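Local atomic coordinates of uncharacterized ATP-binding protein MJ1010 (Methanocaldococcus jannaschii DSM 2661, PDB entry 3BJO), a protein that is of unknown function but probably binds ATP as a full-length protein, of which this chain is the C-terminal domain. Residues P31-E36 with Y70-K75. Residues are numbered along the deposited sequence; the frame is centred on the assembly and turned at random.
Sequences PKVNIE and YVYLVK
Pro31 lies over one face of the Tyr72 ring, and this is the tight end of the contact. Its CG sits 3.9 Å from the centroid of the Tyr72 ring, 29° off the ring normal, in a CH-pi contact. Pro31 CB bears on the rim of the ring, 3.4 Å from Tyr72 CE1. Pro31 CG also reaches the phenol end, 3.6 Å from Tyr72 OH. Tyr72 CG stands anti to the backbone N (chi1 178°), and the ring beyond it meets Pro31. Val33, two residues on, is the next to point at the helix. Val33 CG2 meets Tyr72 CB at 4.0 Å. Val33 CG1 touches Val71 CG1 at 3.8 Å. Both Val33 and Tyr72 are buried. An alanine in place of Tyr72 keeps CB beside Val33, but would probably leave Pro31 without the ring face it packs on and open a gap there.

The Ile35 end is looser and nearer solvent. Ile35 CG1 comes no closer than 4.2 Å to Val71 CG1. Both residues are partly exposed, and the neighbouring Asn34 is exposed. The side chains that carry the contact meet chiefly through carbon atoms.

Strand 32-35 and the helical segment 70-75 run nearly perpendicular, at 93°, with their axes 8.7 Å apart. This is plain structural packing: it sets a two-stranded antiparallel hairpin, strands 32-35 and 38-41, against helix 67-75. Pro31 and Val33 form backbone hydrogen bonds with Ile42 and Ile40. Leu26, in the loop after helix 3-24, touches both Pro31 and Tyr72. Ile47 of helix 44-52 touches Tyr72 and Leu73, and Leu73 also meets Ala50 and Leu51, while Tyr70 and Val74 touch Leu88 of strand 87-90.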
loop_
_atom_site.group_PDB
_atom_site.type_symbol
_atom_site.label_atom_id
_atom_site.label_comp_id
_atom_site.label_asym_id
_atom_site.label_seq_id
_atom_site.Cartn_x
_atom_site.Cartn_y
_atom_site.Cartn_z
ATOM N N PRO A 31 -3.262 13.968 -0.111
ATOM C CA PRO A 31 -2.487 13.984 1.137
ATOM C C PRO A 31 -1.299 14.927 1.043
ATOM O O PRO A 31 -0.660 15.051 -0.018
ATOM C CB PRO A 31 -1.988 12.536 1.273
ATOM C CG PRO A 31 -3.037 11.704 0.484
ATOM C CD PRO A 31 -3.422 12.600 -0.660
ATOM N N LYS A 32 -1.017 15.576 2.161
ATOM C CA LYS A 32 0.206 16.360 2.317
ATOM C C LYS A 32 1.152 15.537 3.179
ATOM O O LYS A 32 0.847 15.194 4.319
ATOM C CB LYS A 32 -0.119 17.735 2.910
ATOM C CG LYS A 32 -0.633 18.757 1.836
ATOM C CD LYS A 32 -1.541 19.848 2.456
ATOM C CE LYS A 32 -2.525 20.457 1.378
ATOM N NZ LYS A 32 -3.274 19.414 0.480
ATOM N N VAL A 33 2.268 15.144 2.586
ATOM C CA VAL A 33 3.279 14.274 3.201
ATOM C C VAL A 33 4.450 15.096 3.759
ATOM O O VAL A 33 5.071 15.890 3.047
ATOM C CB VAL A 33 3.851 13.281 2.121
ATOM C CG1 VAL A 33 4.630 12.155 2.784
ATOM C CG2 VAL A 33 2.717 12.704 1.244
ATOM N N ASN A 34 4.753 14.877 5.029
ATOM C CA ASN A 34 5.871 15.530 5.728
ATOM C C ASN A 34 7.145 14.692 5.622
ATOM O O ASN A 34 7.162 13.526 6.033
ATOM C CB ASN A 34 5.524 15.714 7.221
ATOM C CG ASN A 34 4.441 16.771 7.454
ATOM O OD1 ASN A 34 3.949 17.407 6.517
ATOM N ND2 ASN A 34 4.092 16.983 8.712
ATOM N N ILE A 35 8.191 15.267 5.037
ATOM C CA ILE A 35 9.498 14.611 4.989
ATOM C C ILE A 35 10.519 15.632 5.487
ATOM O O ILE A 35 11.004 16.499 4.720
ATOM C CB ILE A 35 9.852 14.064 3.563
ATOM C CG1 ILE A 35 8.814 13.030 3.109
ATOM C CG2 ILE A 35 11.271 13.453 3.562
ATOM C CD1 ILE A 35 8.849 12.768 1.653
ATOM N N GLU A 36 10.812 15.537 6.793
ATOM C CA GLU A 36 11.593 16.537 7.489
ATOM C C GLU A 36 10.947 17.884 7.227
ATOM O O GLU A 36 9.801 18.115 7.569
ATOM C CB GLU A 36 13.055 16.558 7.008
ATOM C CG GLU A 36 13.983 15.531 7.658
ATOM C CD GLU A 36 13.789 14.129 7.080
ATOM O OE1 GLU A 36 14.101 13.935 5.862
ATOM O OE2 GLU A 36 13.344 13.236 7.863
ATOM N N TYR A 70 5.856 6.740 -1.561
ATOM C CA TYR A 70 6.064 5.565 -0.727
ATOM C C TYR A 70 6.173 5.884 0.773
ATOM O O TYR A 70 5.827 5.036 1.608
ATOM C CB TYR A 70 7.177 4.627 -1.265
ATOM C CG TYR A 70 8.632 5.120 -1.154
ATOM C CD1 TYR A 70 9.378 5.453 -2.310
ATOM C CD2 TYR A 70 9.249 5.190 0.073
ATOM C CE1 TYR A 70 10.725 5.871 -2.201
ATOM C CE2 TYR A 70 10.570 5.596 0.205
ATOM C CZ TYR A 70 11.292 5.942 -0.924
ATOM O OH TYR A 70 12.562 6.364 -0.739
ATOM N N VAL A 71 6.685 7.070 1.133
ATOM C CA VAL A 71 6.655 7.497 2.556
ATOM C C VAL A 71 5.205 7.528 3.095
ATOM O O VAL A 71 4.938 7.070 4.210
ATOM C CB VAL A 71 7.328 8.843 2.769
ATOM C CG1 VAL A 71 6.908 9.482 4.134
ATOM C CG2 VAL A 71 8.852 8.666 2.722
ATOM N N TYR A 72 4.280 8.063 2.293
ATOM C CA TYR A 72 2.866 8.066 2.686
ATOM C C TYR A 72 2.387 6.629 2.889
ATOM O O TYR A 72 1.736 6.331 3.881
ATOM C CB TYR A 72 2.023 8.821 1.623
ATOM C CG TYR A 72 0.519 8.855 1.889
ATOM C CD1 TYR A 72 -0.026 9.697 2.851
ATOM C CD2 TYR A 72 -0.347 8.021 1.188
ATOM C CE1 TYR A 72 -1.432 9.710 3.102
ATOM C CE2 TYR A 72 -1.729 8.025 1.436
ATOM C CZ TYR A 72 -2.245 8.874 2.387
ATOM O OH TYR A 72 -3.590 8.839 2.625
ATOM N N LEU A 73 2.740 5.731 1.959
ATOM C CA LEU A 73 2.220 4.351 1.977
ATOM C C LEU A 73 2.827 3.534 3.139
ATOM O O LEU A 73 2.211 2.612 3.649
ATOM C CB LEU A 73 2.527 3.661 0.644
ATOM C CG LEU A 73 1.744 4.152 -0.598
ATOM C CD1 LEU A 73 2.332 3.555 -1.889
ATOM C CD2 LEU A 73 0.309 3.716 -0.471
ATOM N N VAL A 74 4.044 3.899 3.553
ATOM C CA VAL A 74 4.645 3.326 4.749
ATOM C C VAL A 74 3.968 3.912 5.989
ATOM O O VAL A 74 3.572 3.179 6.868
ATOM C CB VAL A 74 6.202 3.522 4.771
ATOM C CG1 VAL A 74 6.810 2.996 6.123
ATOM C CG2 VAL A 74 6.818 2.791 3.577
ATOM N N LYS A 75 3.823 5.235 6.042
ATOM C CA LYS A 75 3.198 5.896 7.191
ATOM C C LYS A 75 1.842 5.258 7.452
ATOM O O LYS A 75 1.452 5.024 8.604
ATOM C CB LYS A 75 3.005 7.380 6.904
ATOM C CG LYS A 75 2.474 8.208 8.078
ATOM C CD LYS A 75 1.645 9.422 7.575
ATOM C CE LYS A 75 0.840 10.100 8.736
ATOM N NZ LYS A 75 -0.199 9.181 9.336
#